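COG0546: Predicted phosphatases (Streptococcus pneumoniae, PDB 2AH5) is of uncertain function but, as a haloacid dehalogenase-like hydrolase, probably acts as a phosphatase. Local coordinates at residues D91-L96 / H123-G128; S133-H138 / I143-Q148. All coordinates share one frame; numbering follows the deposited sequence.

Contact 1 of 2, residues D91-L96 / H123-G128; sequences DLLEEL and HHFFDG
L93, on helix 89-97, lays its side chain against F125, the last residue of a short 3-10 turn, and F126 just after it, before strand 128-132. Its CB sits over the middle of the F125 ring, 3.9 Å from the centroid and only 12° off the normal, a CH-pi contact with the ring face. From there CG stands beside the backbone N (chi1 -64°), and the chain forks toward the two phenylalanines. CD1 stays with the first ring, 3.8 Å from F125 CD2. The other methyl, CD2, reaches F126 instead, meeting its CZ at 3.9 Å. A branched leucine suits this place because its two methyls can serve two rings at once, and it continues inward onto F9 and L102. Toward the exposed side E94 sets its CG obliquely 3.7 Å from F125 CE1; glutamate suits this position because its methylene can touch the ring while its carboxylate stays at the surface. On the ring face opposite L93, H124 NE2 lies 3.5 Å above the plane, offset toward the rim. F126 is buried deeper, against L102 and I104. The arrangement is apolar packing of helix against connecting loop, beside an edge strand of the parallel alpha/beta sheet of the Rossmann-like HAD core.

Contact 2 of 2, residues S133-H138 / I143-Q148; sequences SPEAPH and IHQALQ
E135 and A136 meet Q145 where the loop after strand 128-132 turns back into helix 139-149, a strand-loop-helix unit of the Rossmann-like HAD fold. The closer packing is around the Q145 amide. With chi1 near trans (-178°) and the rest of the chain extended, Q145 carries its amide from the helix across to the loop. The carboxylate of E135 lies against it with the two planes 43° apart. E135 OE1 comes within 3.1 Å of Q145 NE2, but the angle is too poor for a hydrogen bond. Beside this pair the small CB of A136 lies 3.8 Å from Q145 OE1; alanine fits a buried spot that also adjoins D141 and V142. The loop keeps its shape through a tight turn, in which S133 N bonds to A136 O and A136 N makes weak bonds to S133 O and OG. The looser side is polar and watery. S133 OG stands 4.3 Å from Q145 OE1, and a water fills the step, suiting a serine, whose hydroxyl can donate to it. That water accepts from S133 OG at 2.7 Å and donates to Q145 OE1 at 2.5 Å, a length so short that its exact position is doubtful.

How the contacts relate
Contacts 1 and 2 follow one another along the chain, joined by strand 128-132: contact 1 lies at the approach to this outer strand of the parallel sheet, and contact 2 at the way out of it. Their centres are 21 Å apart and their nearest atoms about 7 Å apart, so they do not touch. Both involve a helix that packs on strand 6-9: L93 of contact 1 lies on F9, and I143, on the helix of contact 2, lies on F8. Neighbouring strand residues point to opposite faces, consistent with helices 89-97 and 139-149 flanking the sheet on its two sides. Strand 6-9 leads into the DxDx(T/V) pattern of D10, D12 and T14, probably the HAD active site.

Contact 1 of 2, residues D91-L96 / H123-G128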
ATOM      1  N   ASP A  91      11.335  -7.051 -12.069  1.00 12.83           N
ATOM      2  CA  ASP A  91      12.789  -7.235 -11.826  1.00 13.33           C
ATOM      3  C   ASP A  91      13.116  -7.280 -10.328  1.00 13.02           C
ATOM      4  O   ASP A  91      13.833  -8.181  -9.867  1.00 13.37           O
ATOM      5  CB  ASP A  91      13.617  -6.161 -12.523  1.00 13.05           C
ATOM      6  CG  ASP A  91      15.081  -6.583 -12.733  1.00 14.59           C
ATOM      7  OD1 ASP A  91      15.376  -7.825 -12.724  1.00 13.51           O
ATOM      8  OD2 ASP A  91      15.909  -5.661 -12.916  1.00 12.59           O
ATOM      9  N   LEU A  92      12.594  -6.319  -9.580  1.00 12.44           N
ATOM     10  CA  LEU A  92      12.862  -6.226  -8.138  1.00 12.48           C
ATOM     11  C   LEU A  92      12.363  -7.468  -7.426  1.00 12.85           C
ATOM     12  O   LEU A  92      13.065  -8.053  -6.584  1.00 11.64           O
ATOM     13  CB  LEU A  92      12.144  -4.997  -7.553  1.00 13.16           C
ATOM     14  CG  LEU A  92      12.226  -4.880  -6.035  1.00 13.73           C
ATOM     15  CD1 LEU A  92      13.681  -4.718  -5.574  1.00 15.51           C
ATOM     16  CD2 LEU A  92      11.361  -3.694  -5.615  1.00 14.41           C
ATOM     17  N   LEU A  93      11.128  -7.860  -7.732  1.00 12.72           N
ATOM     18  CA  LEU A  93      10.570  -9.065  -7.105  1.00 13.27           C
ATOM     19  C   LEU A  93      11.322 -10.367  -7.437  1.00 14.33           C
ATOM     20  O   LEU A  93      11.596 -11.158  -6.538  1.00 14.61           O
ATOM     21  CB  LEU A  93       9.098  -9.214  -7.464  1.00 13.62           C
ATOM     22  CG  LEU A  93       8.205  -8.096  -6.934  1.00 13.37           C
ATOM     23  CD1 LEU A  93       6.766  -8.296  -7.473  1.00 14.53           C
ATOM     24  CD2 LEU A  93       8.260  -8.064  -5.387  1.00 14.68           C
ATOM     25  N   GLU A  94      11.626 -10.588  -8.711  1.00 14.74           N
ATOM     26  CA  GLU A  94      12.399 -11.777  -9.129  1.00 16.84           C
ATOM     27  C   GLU A  94      13.703 -11.833  -8.341  1.00 16.56           C
ATOM     28  O   GLU A  94      14.079 -12.876  -7.797  1.00 16.42           O
ATOM     29  CB  GLU A  94      12.719 -11.730 -10.640  1.00 16.46           C
ATOM     30  CG  GLU A  94      11.566 -11.864 -11.587  1.00 20.70           C
ATOM     31  CD  GLU A  94      11.988 -11.645 -13.052  1.00 21.00           C
ATOM     32  OE1 GLU A  94      12.592 -10.575 -13.377  1.00 26.19           O
ATOM     33  OE2 GLU A  94      11.680 -12.529 -13.894  1.00 27.18           O
ATOM     34  N   GLU A  95      14.382 -10.691  -8.233  1.00 16.83           N
ATOM     35  CA  GLU A  95      15.663 -10.643  -7.537  1.00 17.46           C
ATOM     36  C   GLU A  95      15.538 -10.897  -6.037  1.00 16.82           C
ATOM     37  O   GLU A  95      16.237 -11.757  -5.501  1.00 17.50           O
ATOM     38  CB  GLU A  95      16.361  -9.309  -7.808  1.00 17.74           C
ATOM     39  CG  GLU A  95      16.898  -9.183  -9.237  1.00 20.64           C
ATOM     40  CD  GLU A  95      17.892 -10.300  -9.565  1.00 26.99           C
ATOM     41  OE1 GLU A  95      18.908 -10.404  -8.846  1.00 27.27           O
ATOM     42  OE2 GLU A  95      17.639 -11.080 -10.510  1.00 27.54           O
ATOM     43  N   LEU A  96      14.631 -10.191  -5.365  1.00 15.51           N
ATOM     44  CA  LEU A  96      14.477 -10.368  -3.906  1.00 14.86           C
ATOM     45  C   LEU A  96      13.913 -11.748  -3.549  1.00 15.46           C
ATOM     46  O   LEU A  96      14.420 -12.382  -2.627  1.00 14.51           O
ATOM     47  CB  LEU A  96      13.614  -9.262  -3.283  1.00 15.08           C
ATOM     48  CG  LEU A  96      14.250  -7.886  -3.112  1.00 16.06           C
ATOM     49  CD1 LEU A  96      13.180  -6.868  -2.663  1.00 17.81           C
ATOM     50  CD2 LEU A  96      15.397  -7.891  -2.108  1.00 16.65           C
ATOM     51  N   HIS A 123       1.228 -12.288  -7.837  1.00 13.63           N
ATOM     52  CA  HIS A 123       0.775 -13.089  -6.688  1.00 14.03           C
ATOM     53  C   HIS A 123       1.819 -14.172  -6.384  1.00 14.05           C
ATOM     54  O   HIS A 123       2.143 -14.469  -5.222  1.00 14.23           O
ATOM     55  CB  HIS A 123      -0.617 -13.715  -6.994  1.00 14.46           C
ATOM     56  CG  HIS A 123      -1.227 -14.461  -5.841  1.00 17.48           C
ATOM     57  ND1 HIS A 123      -0.711 -15.646  -5.361  1.00 21.31           N
ATOM     58  CD2 HIS A 123      -2.323 -14.198  -5.085  1.00 18.95           C
ATOM     59  CE1 HIS A 123      -1.451 -16.073  -4.350  1.00 21.46           C
ATOM     60  NE2 HIS A 123      -2.430 -15.207  -4.158  1.00 20.89           N
ATOM     61  N   HIS A 124       2.378 -14.746  -7.441  1.00 14.43           N
ATOM     62  CA  HIS A 124       3.251 -15.892  -7.264  1.00 14.38           C
ATOM     63  C   HIS A 124       4.616 -15.618  -6.582  1.00 13.80           C
ATOM     64  O   HIS A 124       5.320 -16.566  -6.160  1.00 15.99           O
ATOM     65  CB  HIS A 124       3.427 -16.612  -8.595  1.00 14.70           C
ATOM     66  CG  HIS A 124       4.297 -15.884  -9.573  1.00 13.06           C
ATOM     67  ND1 HIS A 124       3.813 -14.883 -10.382  1.00 13.86           N
ATOM     68  CD2 HIS A 124       5.607 -16.025  -9.891  1.00 14.70           C
ATOM     69  CE1 HIS A 124       4.787 -14.427 -11.148  1.00 16.04           C
ATOM     70  NE2 HIS A 124       5.889 -15.090 -10.861  1.00 15.30           N
ATOM     71  N   PHE A 125       4.995 -14.350  -6.464  1.00 12.25           N
ATOM     72  CA  PHE A 125       6.251 -13.985  -5.813  1.00 12.33           C
ATOM     73  C   PHE A 125       6.146 -13.978  -4.286  1.00 12.09           C
ATOM     74  O   PHE A 125       7.157 -13.814  -3.608  1.00 14.50           O
ATOM     75  CB  PHE A 125       6.694 -12.592  -6.239  1.00 11.76           C
ATOM     76  CG  PHE A 125       7.156 -12.514  -7.660  1.00 12.60           C
ATOM     77  CD1 PHE A 125       8.354 -13.112  -8.053  1.00 14.58           C
ATOM     78  CD2 PHE A 125       6.392 -11.861  -8.600  1.00 14.19           C
ATOM     79  CE1 PHE A 125       8.790 -13.028  -9.370  1.00 15.26           C
ATOM     80  CE2 PHE A 125       6.808 -11.780  -9.912  1.00 14.44           C
ATOM     81  CZ  PHE A 125       8.003 -12.345 -10.302  1.00 11.78           C
ATOM     82  N   PHE A 126       4.922 -14.073  -3.769  1.00 12.26           N
ATOM     83  CA  PHE A 126       4.690 -13.923  -2.329  1.00 11.85           C
ATOM     84  C   PHE A 126       4.370 -15.205  -1.568  1.00 13.34           C
ATOM     85  O   PHE A 126       3.639 -16.065  -2.061  1.00 14.92           O
ATOM     86  CB  PHE A 126       3.613 -12.830  -2.090  1.00 11.91           C
ATOM     87  CG  PHE A 126       3.994 -11.511  -2.689  1.00 11.41           C
ATOM     88  CD1 PHE A 126       4.862 -10.672  -2.007  1.00 11.12           C
ATOM     89  CD2 PHE A 126       3.563 -11.155  -3.967  1.00 13.65           C
ATOM     90  CE1 PHE A 126       5.297  -9.473  -2.572  1.00  9.34           C
ATOM     91  CE2 PHE A 126       3.953  -9.950  -4.532  1.00 11.10           C
ATOM     92  CZ  PHE A 126       4.842  -9.104  -3.828  1.00 11.85           C
ATOM     93  N   ASP A 127       4.881 -15.304  -0.341  1.00 14.50           N
ATOM     94  CA  ASP A 127       4.537 -16.431   0.536  1.00 16.67           C
ATOM     95  C   ASP A 127       3.303 -16.166   1.390  1.00 16.29           C
ATOM     96  O   ASP A 127       2.834 -17.069   2.087  1.00 17.17           O
ATOM     97  CB  ASP A 127       5.695 -16.789   1.440  1.00 17.29           C
ATOM     98  CG  ASP A 127       6.835 -17.474   0.693  1.00 21.89           C
ATOM     99  OD1 ASP A 127       6.783 -17.620  -0.553  1.00 24.25           O
ATOM    100  OD2 ASP A 127       7.791 -17.867   1.385  1.00 27.94           O
ATOM    101  N   GLY A 128       2.783 -14.938   1.323  1.00 14.65           N
ATOM    102  CA  GLY A 128       1.572 -14.561   2.043  1.00 13.27           C
ATOM    103  C   GLY A 128       1.131 -13.192   1.593  1.00 13.00           C
ATOM    104  O   GLY A 128       1.953 -12.365   1.240  1.00 12.00           O
TER

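Contact 2 of 2, residues S133-H138 / I143-Q148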
ATOM      1  N   SER A 133      -8.891  -6.474   7.828  1.00 18.56           N
ATOM      2  CA  SER A 133      -9.831  -7.511   8.307  1.00 20.49           C
ATOM      3  C   SER A 133     -10.238  -7.103   9.719  1.00 22.19           C
ATOM      4  O   SER A 133      -9.746  -6.085  10.232  1.00 21.86           O
ATOM      5  CB  SER A 133      -9.136  -8.873   8.361  1.00 20.67           C
ATOM      6  OG  SER A 133      -8.207  -8.966   9.447  1.00 22.45           O
ATOM      7  N   PRO A 134     -11.170  -7.853  10.343  1.00 23.06           N
ATOM      8  CA  PRO A 134     -11.480  -7.585  11.751  1.00 23.73           C
ATOM      9  C   PRO A 134     -10.266  -7.838  12.667  1.00 24.46           C
ATOM     10  O   PRO A 134     -10.041  -7.084  13.616  1.00 24.13           O
ATOM     11  CB  PRO A 134     -12.610  -8.594  12.057  1.00 23.73           C
ATOM     12  CG  PRO A 134     -13.237  -8.888  10.709  1.00 24.57           C
ATOM     13  CD  PRO A 134     -12.027  -8.918   9.779  1.00 23.23           C
ATOM     14  N   GLU A 135      -9.491  -8.883  12.362  1.00 25.28           N
ATOM     15  CA  GLU A 135      -8.229  -9.171  13.062  1.00 27.71           C
ATOM     16  C   GLU A 135      -7.191  -8.031  12.938  1.00 27.02           C
ATOM     17  O   GLU A 135      -6.352  -7.833  13.841  1.00 27.41           O
ATOM     18  CB  GLU A 135      -7.623 -10.461  12.509  1.00 27.54           C
ATOM     19  CG  GLU A 135      -6.645 -11.167  13.433  1.00 30.04           C
ATOM     20  CD  GLU A 135      -5.847 -12.247  12.718  1.00 30.82           C
ATOM     21  OE1 GLU A 135      -6.279 -12.691  11.628  1.00 32.54           O
ATOM     22  OE2 GLU A 135      -4.770 -12.651  13.239  1.00 34.60           O
ATOM     23  N   ALA A 136      -7.258  -7.300  11.820  1.00 26.33           N
ATOM     24  CA  ALA A 136      -6.247  -6.304  11.468  1.00 24.60           C
ATOM     25  C   ALA A 136      -6.800  -5.063  10.738  1.00 24.27           C
ATOM     26  O   ALA A 136      -6.746  -4.963   9.511  1.00 23.75           O
ATOM     27  CB  ALA A 136      -5.137  -6.968  10.677  1.00 25.09           C
ATOM     28  N   PRO A 137      -7.330  -4.090  11.494  1.00 23.68           N
ATOM     29  CA  PRO A 137      -7.892  -2.891  10.835  1.00 22.82           C
ATOM     30  C   PRO A 137      -6.877  -1.880  10.261  1.00 22.44           C
ATOM     31  O   PRO A 137      -7.156  -1.211   9.236  1.00 23.57           O
ATOM     32  CB  PRO A 137      -8.743  -2.242  11.934  1.00 22.86           C
ATOM     33  CG  PRO A 137      -8.548  -3.041  13.150  1.00 23.97           C
ATOM     34  CD  PRO A 137      -7.488  -4.051  12.957  1.00 24.15           C
ATOM     35  N   HIS A 138      -5.716  -1.753  10.886  1.00 20.35           N
ATOM     36  CA  HIS A 138      -4.729  -0.755  10.439  1.00 19.14           C
ATOM     37  C   HIS A 138      -3.402  -1.395  10.110  1.00 16.90           C
ATOM     38  O   HIS A 138      -3.206  -2.577  10.361  1.00 14.30           O
ATOM     39  CB  HIS A 138      -4.513   0.326  11.500  1.00 19.44           C
ATOM     40  CG  HIS A 138      -5.771   1.023  11.899  1.00 22.91           C
ATOM     41  ND1 HIS A 138      -6.287   0.952  13.174  1.00 27.19           N
ATOM     42  CD2 HIS A 138      -6.629   1.787  11.185  1.00 26.36           C
ATOM     43  CE1 HIS A 138      -7.401   1.661  13.235  1.00 28.32           C
ATOM     44  NE2 HIS A 138      -7.627   2.180  12.042  1.00 28.52           N
ATOM     45  N   ILE A 143       0.780  -5.922   9.947  1.00 12.59           N
ATOM     46  CA  ILE A 143       2.192  -6.277  10.141  1.00 12.98           C
ATOM     47  C   ILE A 143       2.313  -7.314  11.277  1.00 13.57           C
ATOM     48  O   ILE A 143       2.990  -8.348  11.117  1.00 13.27           O
ATOM     49  CB  ILE A 143       3.035  -5.009  10.446  1.00 12.87           C
ATOM     50  CG1 ILE A 143       3.112  -4.093   9.211  1.00 11.74           C
ATOM     51  CG2 ILE A 143       4.422  -5.363  10.964  1.00 14.25           C
ATOM     52  CD1 ILE A 143       3.827  -2.762   9.393  1.00 12.13           C
ATOM     53  N   HIS A 144       1.652  -7.042  12.411  1.00 14.38           N
ATOM     54  CA  HIS A 144       1.589  -8.032  13.499  1.00 15.33           C
ATOM     55  C   HIS A 144       1.129  -9.405  13.011  1.00 14.93           C
ATOM     56  O   HIS A 144       1.714 -10.428  13.365  1.00 15.37           O
ATOM     57  CB  HIS A 144       0.649  -7.583  14.633  1.00 16.39           C
ATOM     58  CG  HIS A 144       1.269  -6.613  15.601  1.00 18.90           C
ATOM     59  ND1 HIS A 144       2.496  -6.823  16.202  1.00 22.13           N
ATOM     60  CD2 HIS A 144       0.819  -5.426  16.073  1.00 21.22           C
ATOM     61  CE1 HIS A 144       2.777  -5.801  16.993  1.00 21.64           C
ATOM     62  NE2 HIS A 144       1.773  -4.945  16.936  1.00 21.84           N
ATOM     63  N   GLN A 145       0.055  -9.425  12.237  1.00 14.87           N
ATOM     64  CA  GLN A 145      -0.466 -10.680  11.721  1.00 15.10           C
ATOM     65  C   GLN A 145       0.579 -11.420  10.849  1.00 14.20           C
ATOM     66  O   GLN A 145       0.788 -12.638  11.016  1.00 14.44           O
ATOM     67  CB  GLN A 145      -1.747 -10.434  10.945  1.00 15.81           C
ATOM     68  CG  GLN A 145      -2.342 -11.737  10.433  1.00 18.49           C
ATOM     69  CD  GLN A 145      -3.658 -11.574   9.729  1.00 23.50           C
ATOM     70  OE1 GLN A 145      -4.166 -10.457   9.561  1.00 29.11           O
ATOM     71  NE2 GLN A 145      -4.245 -12.712   9.324  1.00 22.74           N
ATOM     72  N   ALA A 146       1.197 -10.693   9.915  1.00 12.43           N
ATOM     73  CA  ALA A 146       2.255 -11.250   9.064  1.00 13.22           C
ATOM     74  C   ALA A 146       3.395 -11.844   9.905  1.00 14.06           C
ATOM     75  O   ALA A 146       3.811 -12.985   9.679  1.00 15.00           O
ATOM     76  CB  ALA A 146       2.790 -10.199   8.056  1.00 12.93           C
ATOM     77  N   LEU A 147       3.879 -11.086  10.887  1.00 14.16           N
ATOM     78  CA  LEU A 147       5.000 -11.528  11.720  1.00 14.44           C
ATOM     79  C   LEU A 147       4.654 -12.783  12.529  1.00 15.18           C
ATOM     80  O   LEU A 147       5.378 -13.797  12.468  1.00 15.38           O
ATOM     81  CB  LEU A 147       5.446 -10.419  12.672  1.00 14.93           C
ATOM     82  CG  LEU A 147       6.181  -9.173  12.158  1.00 13.69           C
ATOM     83  CD1 LEU A 147       6.204  -8.185  13.285  1.00 14.52           C
ATOM     84  CD2 LEU A 147       7.597  -9.536  11.721  1.00 16.36           C
ATOM     85  N   GLN A 148       3.536 -12.717  13.254  1.00 14.90           N
ATOM     86  CA  GLN A 148       3.095 -13.841  14.082  1.00 15.58           C
ATOM     87  C   GLN A 148       2.783 -15.110  13.281  1.00 15.76           C
ATOM     88  O   GLN A 148       3.252 -16.188  13.637  1.00 16.91           O
ATOM     89  CB  GLN A 148       1.938 -13.421  14.986  1.00 15.43           C
ATOM     90  CG  GLN A 148       2.383 -12.316  15.935  1.00 18.09           C
ATOM     91  CD  GLN A 148       1.274 -11.781  16.810  1.00 21.06           C
ATOM     92  OE1 GLN A 148       0.223 -12.412  16.976  1.00 23.00           O
ATOM     93  NE2 GLN A 148       1.508 -10.606  17.383  1.00 21.70           N
TER
HETATM   94  O   HOH W   1      -5.990  -9.592   8.005  1.00 27.64           O